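Long-range contacts in methyl transferase from Methanosarcina acetivorans (Methanosarcina acetivorans, PDB 6MRO), which probably transfers methyl groups from S-adenosylmethionine to an acceptor, and binds S-adenosylhomocysteine and calcium ions: residues E5-T10 with C41-N46; P33-D38 with E97-I102; D101-S106 with H125-E130. The protein carries 1 engineered substitution. One frame throughout, in Å; residues are numbered along the deposited sequence. Where two conformers were deposited one is given.

Contact 1 of 3, residues E5-T10 with C41-N46; sequences EVYKGT and CGRGEN. With SAH (S-adenosyl-L-homocysteine), chain B.
Glu5 and Val6 finish the N-terminal helix 2-6, and Tyr7, the first residue to leave helical angles, turns its side chain toward the loop 41-44 that leads into helix 45-51. With CG anti to its carbonyl carbon (chi1 -79°), the ring reaches across to SAH, where Tyr7 OH donates a hydrogen bond of 2.6 Å to O3' of the ribose; Trp13 NE1 is hydrogen-bonded to the same hydroxyl. Tyr7 OH also comes within 3.5 Å of Gly42 CA. A side chain on Gly42 would crowd this hydroxyl and clash with the ligand, and the positive phi of Gly42 within the type II' turn Cys41-Gly44 also suits glycine. Arg43 arrives tip to tip with Tyr7 on a chain extended from CG to NE. The ring edge stands over one face of the guanidinium, Tyr7 CD2 3.6 Å from Arg43 NH2, with the two planes almost perpendicular. Tyr7 O takes a weak bond of 3.0 Å from Arg43 NH1 and another from Gly9 N, across the inverse gamma turn centred on Lys8. Lys8 itself points away and pairs with Glu5. Gly9 O takes the good bond, 2.8 Å from Arg43 NH2, nearly straight and close to the guanidinium plane. An alanine in place of Arg43 would remove these bonds and the salt bridges to Asp14 and Asp69, and would probably loosen the segment carrying Tyr7. The two aspartates would help balance the buried positive charge, which also has Arg65 close by. The glycine-rich loop of this Rossmann-like methyltransferase, lying along SAH, thus also grips the N-terminal segment that supplies a hydrogen-bond donor to the ribose.

Contact 2 of 3, residues P33-D38 with E97-I102; sequences PGRALD and EDEFDI
Phe100 sets its CG beside the backbone N, anti to the carbonyl carbon (chi1 -69°), which lays its ring over strand 35-39, while Leu37 (chi1 174°) and Arg35, both with CG anti to the backbone N, bring their side chains to it. Leu37 CB then sits almost squarely over the ring centre, 3.6 Å from the Phe100 centroid, a CH-pi contact, and its two methyls reach the far rim at CE1 and CZ. The arginine chain, extended from CG to NE, runs past the ring obliquely: Arg35 NE lies 3.3 Å from Phe100 CE2, and the guanidinium turns one face to the CE2-CZ rim, its plane 46° from that of the ring. In the guanidinium plane, at its edge, Arg35 NH1 meets Glu99 OE2 at 3.4 Å, a long salt bridge. At the Gly34 end of the strand, Asp101 OD1 accepts the peptide N-H of Arg35 N at 2.7 Å, nearly straight, through the anti lone pair. A side chain on Gly34 would clash with that same oxygen. The backbones join by a parallel bridge between Ala36 and Ile102, with Ile102 N bonded to Arg35 O at 3.1 Å and Leu37 N to Ile102 O at 2.9 Å; Asp101 N adds a weak bond to Arg35 O. On the face of Ala36 and Ile102 the two CB atoms touch at 4.0 Å. Here strand 35-39 pairs with strand 100-106 at the centre of the Rossmann-like sheet, while strand 56-61 bonds along its other side. Leu50 of helix 45-51 covers Ala36, and on the face of Leu37 and Phe100 lie Met91, Phe95 and, from helix 114-127, Val127.

Contact 3 of 3, residues D101-S106 with H125-E130; sequences DIVIDS and HKVLKE. With SAH (S-adenosyl-L-homocysteine), chain B.
In the Rossmann-like core, helix 114-127 follows strand 100-106 and leads back to the sheet, and this contact lies where the helix ends beside the start of that strand. Leu128, the first residue beyond helical angles, crosses Val103 obliquely: its CG lies 3.7 Å from Val103 CG2, and its CD2 packs against the same methyl and against the backbone between Asp101 and Val103. Val103 places CG2 beside its backbone N, with CG1 anti to that N (chi1 174°), so the one methyl does the touching; it also approaches Val127 CG2 at 4.4 Å, at the limit of contact. Farther out, Lys129 stretches fully extended beyond CG alongside Asp101, the two side chains pointing the same way. Lys129 NZ stays 3.3 Å from Asp101 OD2, a weakly bonded salt bridge, and the aliphatic Lys129 CD lies nearer that oxygen at 3.2 Å. Arg35 N is the stronger partner of this carboxylate. The other end of the strand serves the ligand: Ser106 O accepts a hydrogen bond of 2.9 Å from SAH N, the amino group. Ser106 OG, anti to its backbone N, donates one of 3.0 Å to SAH O of the carboxylate. Strand 100-106 lies between strands 35-39 and 132-139, with Tyr134 of the latter touching both Val103 and Leu128.

Overall arrangement
Contacts 2 and 3 sit together on one side of the chain's centre, their centres about 6 Å apart. They share Asp101 and Ile102 on strand 100-106, and are probably also hydrogen-bonded to each other, Glu99 N to Val127 O and Phe100 O to Lys129 N. Contact 1 lies about 22 Å from contact 2 and 21 Å from contact 3 (centres), at the SAH end of the sheet. Along the chain contacts 1 and 2 interlock, since 33-38 comes between 5-10 and 41-46; contact 3 opens where contact 2 ends. Asn46 bridges the regions, packing on Asp38, Ile104 and Ser106. The strands paired in contact 2 run toward SAH, where Ser106 and the loop after strand 35-39 meet it.

Contact 1 of 3, residues E5-T10 with C41-N46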
loop_
_atom_site.group_PDB
_atom_site.type_symbol
_atom_site.label_atom_id
_atom_site.label_comp_id
_atom_site.label_asym_id
_atom_site.label_seq_id
_atom_site.Cartn_x
_atom_site.Cartn_y
_atom_site.Cartn_z
ATOM N N GLU A 5 0.946 -18.648 4.074
ATOM C CA GLU A 5 -0.038 -19.576 3.523
ATOM C C GLU A 5 -0.697 -19.010 2.268
ATOM O O GLU A 5 -0.891 -19.726 1.277
ATOM C CB GLU A 5 -1.104 -19.918 4.569
ATOM C CG GLU A 5 -0.638 -20.852 5.666
ATOM C CD GLU A 5 -0.037 -22.128 5.121
ATOM O OE1 GLU A 5 -0.674 -22.761 4.258
ATOM O OE2 GLU A 5 1.066 -22.506 5.567
ATOM N N VAL A 6 -1.056 -17.725 2.289
ATOM C CA VAL A 6 -1.790 -17.182 1.158
ATOM C C VAL A 6 -0.912 -17.058 -0.078
ATOM O O VAL A 6 -1.430 -17.081 -1.199
ATOM C CB VAL A 6 -2.445 -15.828 1.519
ATOM C CG1 VAL A 6 -3.270 -15.954 2.817
ATOM C CG2 VAL A 6 -1.420 -14.745 1.622
ATOM N N TYR A 7 0.407 -16.993 0.074
ATOM C CA TYR A 7 1.270 -16.904 -1.096
ATOM C C TYR A 7 1.710 -18.268 -1.613
ATOM O O TYR A 7 2.562 -18.335 -2.507
ATOM C CB TYR A 7 2.472 -15.998 -0.798
ATOM C CG TYR A 7 2.056 -14.539 -0.895
ATOM C CD1 TYR A 7 1.835 -13.783 0.241
ATOM C CD2 TYR A 7 1.817 -13.947 -2.130
ATOM C CE1 TYR A 7 1.428 -12.449 0.165
ATOM C CE2 TYR A 7 1.397 -12.604 -2.230
ATOM C CZ TYR A 7 1.208 -11.866 -1.076
ATOM O OH TYR A 7 0.803 -10.547 -1.182
ATOM N N LYS A 8 1.108 -19.348 -1.104
ATOM C CA LYS A 8 1.240 -20.685 -1.688
ATOM C C LYS A 8 0.271 -20.807 -2.870
ATOM O O LYS A 8 -0.699 -21.566 -2.867
ATOM C CB LYS A 8 0.982 -21.745 -0.629
ATOM C CG LYS A 8 2.070 -21.829 0.421
ATOM C CD LYS A 8 1.710 -22.818 1.517
ATOM C CE LYS A 8 2.868 -22.951 2.495
ATOM N NZ LYS A 8 2.656 -24.045 3.473
ATOM N N GLY A 9 0.560 -20.032 -3.909
ATOM C CA GLY A 9 -0.361 -19.869 -5.014
ATOM C C GLY A 9 -0.494 -18.398 -5.355
ATOM O O GLY A 9 0.424 -17.620 -5.092
ATOM N N THR A 10 -1.635 -18.001 -5.914
ATOM C CA THR A 10 -1.833 -16.649 -6.432
ATOM C C THR A 10 -3.113 -16.089 -5.828
ATOM O O THR A 10 -4.216 -16.366 -6.335
ATOM C CB THR A 10 -1.916 -16.656 -7.953
ATOM O OG1 THR A 10 -0.772 -17.330 -8.495
ATOM C CG2 THR A 10 -1.969 -15.244 -8.491
ATOM N N CYS A 41 4.061 -4.913 0.383
ATOM C CA CYS A 41 4.270 -4.788 -1.050
ATOM C C CYS A 41 3.946 -6.057 -1.836
ATOM O O CYS A 41 3.913 -5.995 -3.070
ATOM C CB CYS A 41 5.709 -4.375 -1.333
ATOM S SG CYS A 41 6.919 -5.633 -0.786
ATOM N N GLY A 42 3.746 -7.190 -1.176
ATOM C CA GLY A 42 3.432 -8.394 -1.934
ATOM C C GLY A 42 4.528 -8.738 -2.925
ATOM O O GLY A 42 5.721 -8.572 -2.650
ATOM N N ARG A 43 4.122 -9.224 -4.104
ATOM C CA ARG A 43 5.060 -9.659 -5.138
ATOM C C ARG A 43 5.564 -8.513 -6.015
ATOM O O ARG A 43 6.099 -8.775 -7.102
ATOM C CB ARG A 43 4.420 -10.759 -5.990
ATOM C CG ARG A 43 4.476 -12.090 -5.295
ATOM C CD ARG A 43 3.698 -13.184 -6.015
ATOM N NE ARG A 43 4.054 -14.489 -5.467
ATOM C CZ ARG A 43 3.187 -15.471 -5.251
ATOM N NH1 ARG A 43 3.612 -16.639 -4.761
ATOM N NH2 ARG A 43 1.882 -15.267 -5.454
ATOM N N GLY A 44 5.383 -7.258 -5.578
ATOM C CA GLY A 44 6.233 -6.158 -6.008
ATOM C C GLY A 44 5.846 -5.375 -7.248
ATOM O O GLY A 44 6.650 -4.549 -7.696
ATOM N N GLU A 45 4.641 -5.571 -7.804
ATOM C CA GLU A 45 4.287 -4.869 -9.042
ATOM C C GLU A 45 4.293 -3.347 -8.861
ATOM O O GLU A 45 4.904 -2.618 -9.654
ATOM C CB GLU A 45 2.929 -5.340 -9.567
ATOM C CG GLU A 45 2.940 -6.766 -10.035
ATOM C CD GLU A 45 3.671 -6.951 -11.358
ATOM O OE1 GLU A 45 4.036 -8.106 -11.648
ATOM O OE2 GLU A 45 3.870 -5.966 -12.105
ATOM N N ASN A 46 3.635 -2.845 -7.816
ATOM C CA ASN A 46 3.595 -1.395 -7.637
ATOM C C ASN A 46 4.977 -0.845 -7.316
ATOM O O ASN A 46 5.344 0.243 -7.777
ATOM C CB ASN A 46 2.615 -1.017 -6.533
ATOM C CG ASN A 46 1.173 -1.275 -6.922
ATOM O OD1 ASN A 46 0.787 -1.030 -8.065
ATOM N ND2 ASN A 46 0.355 -1.710 -5.959
HETATM N N SAH B . 0.420 -4.611 -2.046
HETATM C CA SAH B . 0.384 -5.950 -2.664
HETATM C CB SAH B . -0.138 -6.982 -1.672
HETATM C CG SAH B . -1.467 -6.594 -1.024
HETATM S SD SAH B . -2.181 -7.899 0.003
HETATM C C SAH B . -0.471 -5.972 -3.921
HETATM O O SAH B . -1.153 -4.987 -4.241
HETATM O OXT SAH B . -0.496 -6.993 -4.627
HETATM C "C5'" SAH B . -1.609 -7.264 1.610
HETATM C "C4'" SAH B . -0.139 -7.584 1.890
HETATM O "O4'" SAH B . 0.210 -7.061 3.166
HETATM C "C3'" SAH B . 0.214 -9.071 1.901
HETATM O "O3'" SAH B . 1.282 -9.266 0.986
HETATM C "C2'" SAH B . 0.601 -9.342 3.348
HETATM O "O2'" SAH B . 1.608 -10.328 3.521
HETATM C "C1'" SAH B . 1.071 -7.974 3.815
HETATM N N9 SAH B . 0.973 -7.725 5.258
HETATM C C8 SAH B . -0.092 -7.969 6.097
HETATM N N7 SAH B . 0.233 -7.538 7.328
HETATM C C5 SAH B . 1.478 -7.004 7.279
HETATM C C6 SAH B . 2.301 -6.425 8.241
HETATM N N6 SAH B . 1.898 -6.312 9.500
HETATM N N1 SAH B . 3.542 -5.973 7.875
HETATM C C2 SAH B . 3.972 -6.083 6.566
HETATM N N3 SAH B . 3.168 -6.668 5.613
HETATM C C4 SAH B . 1.938 -7.104 5.976
#

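Contact 2 of 3, residues P33-D38 with E97-I102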
loop_
_atom_site.group_PDB
_atom_site.type_symbol
_atom_site.label_atom_id
_atom_site.label_comp_id
_atom_site.label_asym_id
_atom_site.label_seq_id
_atom_site.Cartn_x
_atom_site.Cartn_y
_atom_site.Cartn_z
ATOM N N PRO A 33 9.665 11.870 -8.289
ATOM C CA PRO A 33 10.852 11.133 -7.829
ATOM C C PRO A 33 11.232 11.483 -6.397
ATOM O O PRO A 33 11.298 12.658 -6.015
ATOM C CB PRO A 33 11.936 11.560 -8.822
ATOM C CG PRO A 33 11.165 11.857 -10.083
ATOM C CD PRO A 33 9.896 12.511 -9.597
ATOM N N GLY A 34 11.450 10.440 -5.605
ATOM C CA GLY A 34 11.935 10.574 -4.242
ATOM C C GLY A 34 12.095 9.183 -3.661
ATOM O O GLY A 34 12.046 8.186 -4.389
ATOM N N ARG A 35 12.249 9.112 -2.341
ATOM C CA ARG A 35 12.378 7.822 -1.667
ATOM C C ARG A 35 10.988 7.302 -1.318
ATOM O O ARG A 35 10.207 7.997 -0.669
ATOM C CB ARG A 35 13.237 7.922 -0.403
ATOM C CG ARG A 35 13.885 6.582 -0.078
ATOM C CD ARG A 35 14.513 6.465 1.322
ATOM N NE ARG A 35 14.762 5.049 1.608
ATOM C CZ ARG A 35 15.296 4.572 2.726
ATOM N NH1 ARG A 35 15.671 5.390 3.692
ATOM N NH2 ARG A 35 15.470 3.267 2.867
ATOM N N ALA A 36 10.678 6.078 -1.747
ATOM C CA ALA A 36 9.317 5.569 -1.613
ATOM C C ALA A 36 9.325 4.242 -0.873
ATOM O O ALA A 36 10.212 3.414 -1.093
ATOM C CB ALA A 36 8.649 5.385 -2.980
ATOM N N LEU A 37 8.326 4.043 -0.012
ATOM C CA LEU A 37 8.114 2.774 0.679
ATOM C C LEU A 37 6.763 2.179 0.289
ATOM O O LEU A 37 5.732 2.842 0.408
ATOM C CB LEU A 37 8.172 2.984 2.192
ATOM C CG LEU A 37 7.833 1.778 3.072
ATOM C CD1 LEU A 37 8.970 0.764 3.045
ATOM C CD2 LEU A 37 7.642 2.258 4.499
ATOM N N ASP A 38 6.763 0.931 -0.149
ATOM C CA ASP A 38 5.523 0.211 -0.432
ATOM C C ASP A 38 5.302 -0.731 0.746
ATOM O O ASP A 38 6.036 -1.709 0.899
ATOM C CB ASP A 38 5.621 -0.548 -1.762
ATOM C CG ASP A 38 4.324 -1.285 -2.127
ATOM O OD1 ASP A 38 3.478 -1.489 -1.243
ATOM O OD2 ASP A 38 4.154 -1.675 -3.307
ATOM N N GLU A 97 13.144 7.916 11.574
ATOM C CA GLU A 97 12.071 8.880 11.380
ATOM C C GLU A 97 12.323 9.727 10.134
ATOM O O GLU A 97 13.467 9.938 9.726
ATOM C CB GLU A 97 11.968 9.778 12.619
ATOM C CG GLU A 97 10.777 10.724 12.665
ATOM C CD GLU A 97 10.764 11.590 13.925
ATOM O OE1 GLU A 97 11.639 11.399 14.803
ATOM O OE2 GLU A 97 9.889 12.479 14.017
ATOM N N ASP A 98 11.231 10.210 9.524
ATOM C CA ASP A 98 11.296 11.237 8.479
ATOM C C ASP A 98 12.211 10.799 7.333
ATOM O O ASP A 98 13.124 11.512 6.923
ATOM C CB ASP A 98 11.762 12.578 9.058
ATOM C CG ASP A 98 10.919 13.038 10.239
ATOM O OD1 ASP A 98 9.694 12.825 10.240
ATOM O OD2 ASP A 98 11.494 13.624 11.179
ATOM N N GLU A 99 11.977 9.597 6.822
ATOM C CA GLU A 99 12.855 9.042 5.798
ATOM C C GLU A 99 12.253 9.034 4.400
ATOM O O GLU A 99 12.969 9.281 3.424
ATOM C CB GLU A 99 13.260 7.618 6.183
ATOM C CG GLU A 99 14.357 7.580 7.221
ATOM C CD GLU A 99 15.561 8.391 6.801
ATOM O OE1 GLU A 99 15.999 9.268 7.580
ATOM O OE2 GLU A 99 16.061 8.156 5.683
ATOM N N PHE A 100 10.961 8.764 4.266
ATOM C CA PHE A 100 10.361 8.513 2.960
ATOM C C PHE A 100 9.560 9.715 2.470
ATOM O O PHE A 100 8.786 10.304 3.227
ATOM C CB PHE A 100 9.462 7.270 3.020
ATOM C CG PHE A 100 10.228 5.999 3.213
ATOM C CD1 PHE A 100 10.324 5.418 4.463
ATOM C CD2 PHE A 100 10.881 5.403 2.145
ATOM C CE1 PHE A 100 11.059 4.243 4.646
ATOM C CE2 PHE A 100 11.633 4.244 2.327
ATOM C CZ PHE A 100 11.712 3.660 3.572
ATOM N N ASP A 101 9.757 10.065 1.195
ATOM C CA ASP A 101 8.921 11.061 0.527
ATOM C C ASP A 101 7.522 10.533 0.206
ATOM O O ASP A 101 6.567 11.315 0.118
ATOM C CB ASP A 101 9.599 11.500 -0.767
ATOM C CG ASP A 101 10.963 12.064 -0.528
ATOM O OD1 ASP A 101 11.957 11.415 -0.917
ATOM O OD2 ASP A 101 11.036 13.163 0.064
ATOM N N ILE A 102 7.397 9.227 -0.023
ATOM C CA ILE A 102 6.152 8.591 -0.448
ATOM C C ILE A 102 6.012 7.286 0.317
ATOM O O ILE A 102 6.985 6.525 0.428
ATOM C CB ILE A 102 6.144 8.290 -1.961
ATOM C CG1 ILE A 102 6.322 9.548 -2.803
ATOM C CG2 ILE A 102 4.899 7.487 -2.367
ATOM C CD1 ILE A 102 7.281 9.318 -3.979
#

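Contact 3 of 3, residues D101-S106 with H125-E130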
loop_
_atom_site.group_PDB
_atom_site.type_symbol
_atom_site.label_atom_id
_atom_site.label_comp_id
_atom_site.label_asym_id
_atom_site.label_seq_id
_atom_site.Cartn_x
_atom_site.Cartn_y
_atom_site.Cartn_z
ATOM N N ASP A 101 9.757 10.065 1.195
ATOM C CA ASP A 101 8.921 11.061 0.527
ATOM C C ASP A 101 7.522 10.533 0.206
ATOM O O ASP A 101 6.567 11.315 0.118
ATOM C CB ASP A 101 9.599 11.500 -0.767
ATOM C CG ASP A 101 10.963 12.064 -0.528
ATOM O OD1 ASP A 101 11.957 11.415 -0.917
ATOM O OD2 ASP A 101 11.036 13.163 0.064
ATOM N N ILE A 102 7.397 9.227 -0.023
ATOM C CA ILE A 102 6.152 8.591 -0.448
ATOM C C ILE A 102 6.012 7.286 0.317
ATOM O O ILE A 102 6.985 6.525 0.428
ATOM C CB ILE A 102 6.144 8.290 -1.961
ATOM C CG1 ILE A 102 6.322 9.548 -2.803
ATOM C CG2 ILE A 102 4.899 7.487 -2.367
ATOM C CD1 ILE A 102 7.281 9.318 -3.979
ATOM N N VAL A 103 4.819 7.027 0.855
ATOM C CA VAL A 103 4.419 5.677 1.251
ATOM C C VAL A 103 3.200 5.297 0.423
ATOM O O VAL A 103 2.219 6.054 0.386
ATOM C CB VAL A 103 4.089 5.567 2.751
ATOM C CG1 VAL A 103 3.534 4.160 3.069
ATOM C CG2 VAL A 103 5.338 5.863 3.607
ATOM N N ILE A 104 3.252 4.122 -0.230
ATOM C CA ILE A 104 2.086 3.579 -0.928
ATOM C C ILE A 104 1.581 2.342 -0.201
ATOM O O ILE A 104 2.342 1.540 0.338
ATOM C CB ILE A 104 2.329 3.275 -2.429
ATOM C CG1 ILE A 104 3.343 2.145 -2.641
ATOM C CG2 ILE A 104 2.725 4.552 -3.181
ATOM C CD1 ILE A 104 3.386 1.639 -4.097
ATOM N N ASP A 105 0.261 2.181 -0.214
ATOM C CA ASP A 105 -0.415 1.145 0.565
ATOM C C ASP A 105 -1.482 0.593 -0.375
ATOM O O ASP A 105 -2.498 1.243 -0.609
ATOM C CB ASP A 105 -0.983 1.775 1.835
ATOM C CG ASP A 105 -1.849 0.843 2.654
ATOM O OD1 ASP A 105 -1.930 1.130 3.868
ATOM O OD2 ASP A 105 -2.422 -0.147 2.140
ATOM N N SER A 106 -1.226 -0.587 -0.959
ATOM C CA SER A 106 -2.124 -1.186 -1.949
ATOM C C SER A 106 -2.724 -2.417 -1.278
ATOM O O SER A 106 -2.206 -3.526 -1.414
ATOM C CB SER A 106 -1.358 -1.546 -3.257
ATOM O OG SER A 106 -2.179 -2.220 -4.217
ATOM N N HIS A 125 3.116 7.340 9.887
ATOM C CA HIS A 125 3.379 8.758 10.110
ATOM C C HIS A 125 4.845 8.994 10.454
ATOM O O HIS A 125 5.459 9.939 9.954
ATOM C CB HIS A 125 2.466 9.289 11.228
ATOM C CG HIS A 125 2.764 10.694 11.658
ATOM N ND1 HIS A 125 2.119 11.791 11.126
ATOM C CD2 HIS A 125 3.611 11.179 12.596
ATOM C CE1 HIS A 125 2.574 12.893 11.698
ATOM N NE2 HIS A 125 3.476 12.550 12.600
ATOM N N LYS A 126 5.433 8.108 11.263
ATOM C CA LYS A 126 6.795 8.317 11.752
ATOM C C LYS A 126 7.826 8.237 10.627
ATOM O O LYS A 126 8.736 9.065 10.566
ATOM C CB LYS A 126 7.106 7.298 12.850
ATOM C CG LYS A 126 8.486 7.431 13.478
ATOM C CD LYS A 126 8.744 6.300 14.469
ATOM C CE LYS A 126 10.165 6.363 15.021
ATOM N NZ LYS A 126 10.431 7.668 15.693
ATOM N N VAL A 127 7.707 7.252 9.723
ATOM C CA VAL A 127 8.732 7.077 8.688
ATOM C C VAL A 127 8.597 8.032 7.512
ATOM O O VAL A 127 9.543 8.156 6.722
ATOM C CB VAL A 127 8.761 5.635 8.141
ATOM C CG1 VAL A 127 9.086 4.673 9.278
ATOM C CG2 VAL A 127 7.452 5.293 7.437
ATOM N N LEU A 128 7.468 8.735 7.387
ATOM C CA LEU A 128 7.293 9.708 6.318
ATOM C C LEU A 128 8.072 10.988 6.602
ATOM O O LEU A 128 8.173 11.426 7.750
ATOM C CB LEU A 128 5.809 10.042 6.157
ATOM C CG LEU A 128 5.101 9.196 5.109
ATOM C CD1 LEU A 128 3.585 9.326 5.296
ATOM C CD2 LEU A 128 5.520 9.611 3.695
ATOM N N LYS A 129 8.623 11.586 5.549
ATOM C CA LYS A 129 9.249 12.892 5.673
ATOM C C LYS A 129 8.203 13.965 5.925
ATOM O O LYS A 129 7.018 13.808 5.623
ATOM C CB LYS A 129 10.010 13.259 4.401
ATOM C CG LYS A 129 11.389 12.654 4.276
ATOM C CD LYS A 129 12.096 13.210 3.046
ATOM C CE LYS A 129 13.355 12.422 2.723
ATOM N NZ LYS A 129 14.019 12.909 1.477
ATOM N N GLU A 130 8.702 15.115 6.316
ATOM C CA GLU A 130 7.914 16.285 6.492
ATOM C C GLU A 130 7.478 16.628 5.093
ATOM O O GLU A 130 8.275 16.697 4.229
ATOM C CB GLU A 130 8.858 17.342 7.045
ATOM C CG GLU A 130 10.253 17.240 6.440
ATOM C CD GLU A 130 11.315 16.628 7.354
ATOM O OE1 GLU A 130 11.302 15.450 7.623
ATOM O OE2 GLU A 130 12.214 17.364 7.812
HETATM N N SAH B . 0.420 -4.611 -2.046
HETATM C CA SAH B . 0.384 -5.950 -2.664
HETATM C CB SAH B . -0.138 -6.982 -1.672
HETATM C CG SAH B . -1.467 -6.594 -1.024
HETATM S SD SAH B . -2.181 -7.899 0.003
HETATM C C SAH B . -0.471 -5.972 -3.921
HETATM O O SAH B . -1.153 -4.987 -4.241
HETATM O OXT SAH B . -0.496 -6.993 -4.627
HETATM C "C5'" SAH B . -1.609 -7.264 1.610
HETATM C "C4'" SAH B . -0.139 -7.584 1.890
HETATM O "O4'" SAH B . 0.210 -7.061 3.166
HETATM C "C3'" SAH B . 0.214 -9.071 1.901
HETATM O "O3'" SAH B . 1.282 -9.266 0.986
HETATM C "C2'" SAH B . 0.601 -9.342 3.348
HETATM O "O2'" SAH B . 1.608 -10.328 3.521
HETATM C "C1'" SAH B . 1.071 -7.974 3.815
HETATM N N9 SAH B . 0.973 -7.725 5.258
HETATM C C8 SAH B . -0.092 -7.969 6.097
HETATM N N7 SAH B . 0.233 -7.538 7.328
HETATM C C5 SAH B . 1.478 -7.004 7.279
HETATM C C6 SAH B . 2.301 -6.425 8.241
HETATM N N6 SAH B . 1.898 -6.312 9.500
HETATM N N1 SAH B . 3.542 -5.973 7.875
HETATM C C2 SAH B . 3.972 -6.083 6.566
HETATM N N3 SAH B . 3.168 -6.668 5.613
HETATM C C4 SAH B . 1.938 -7.104 5.976
#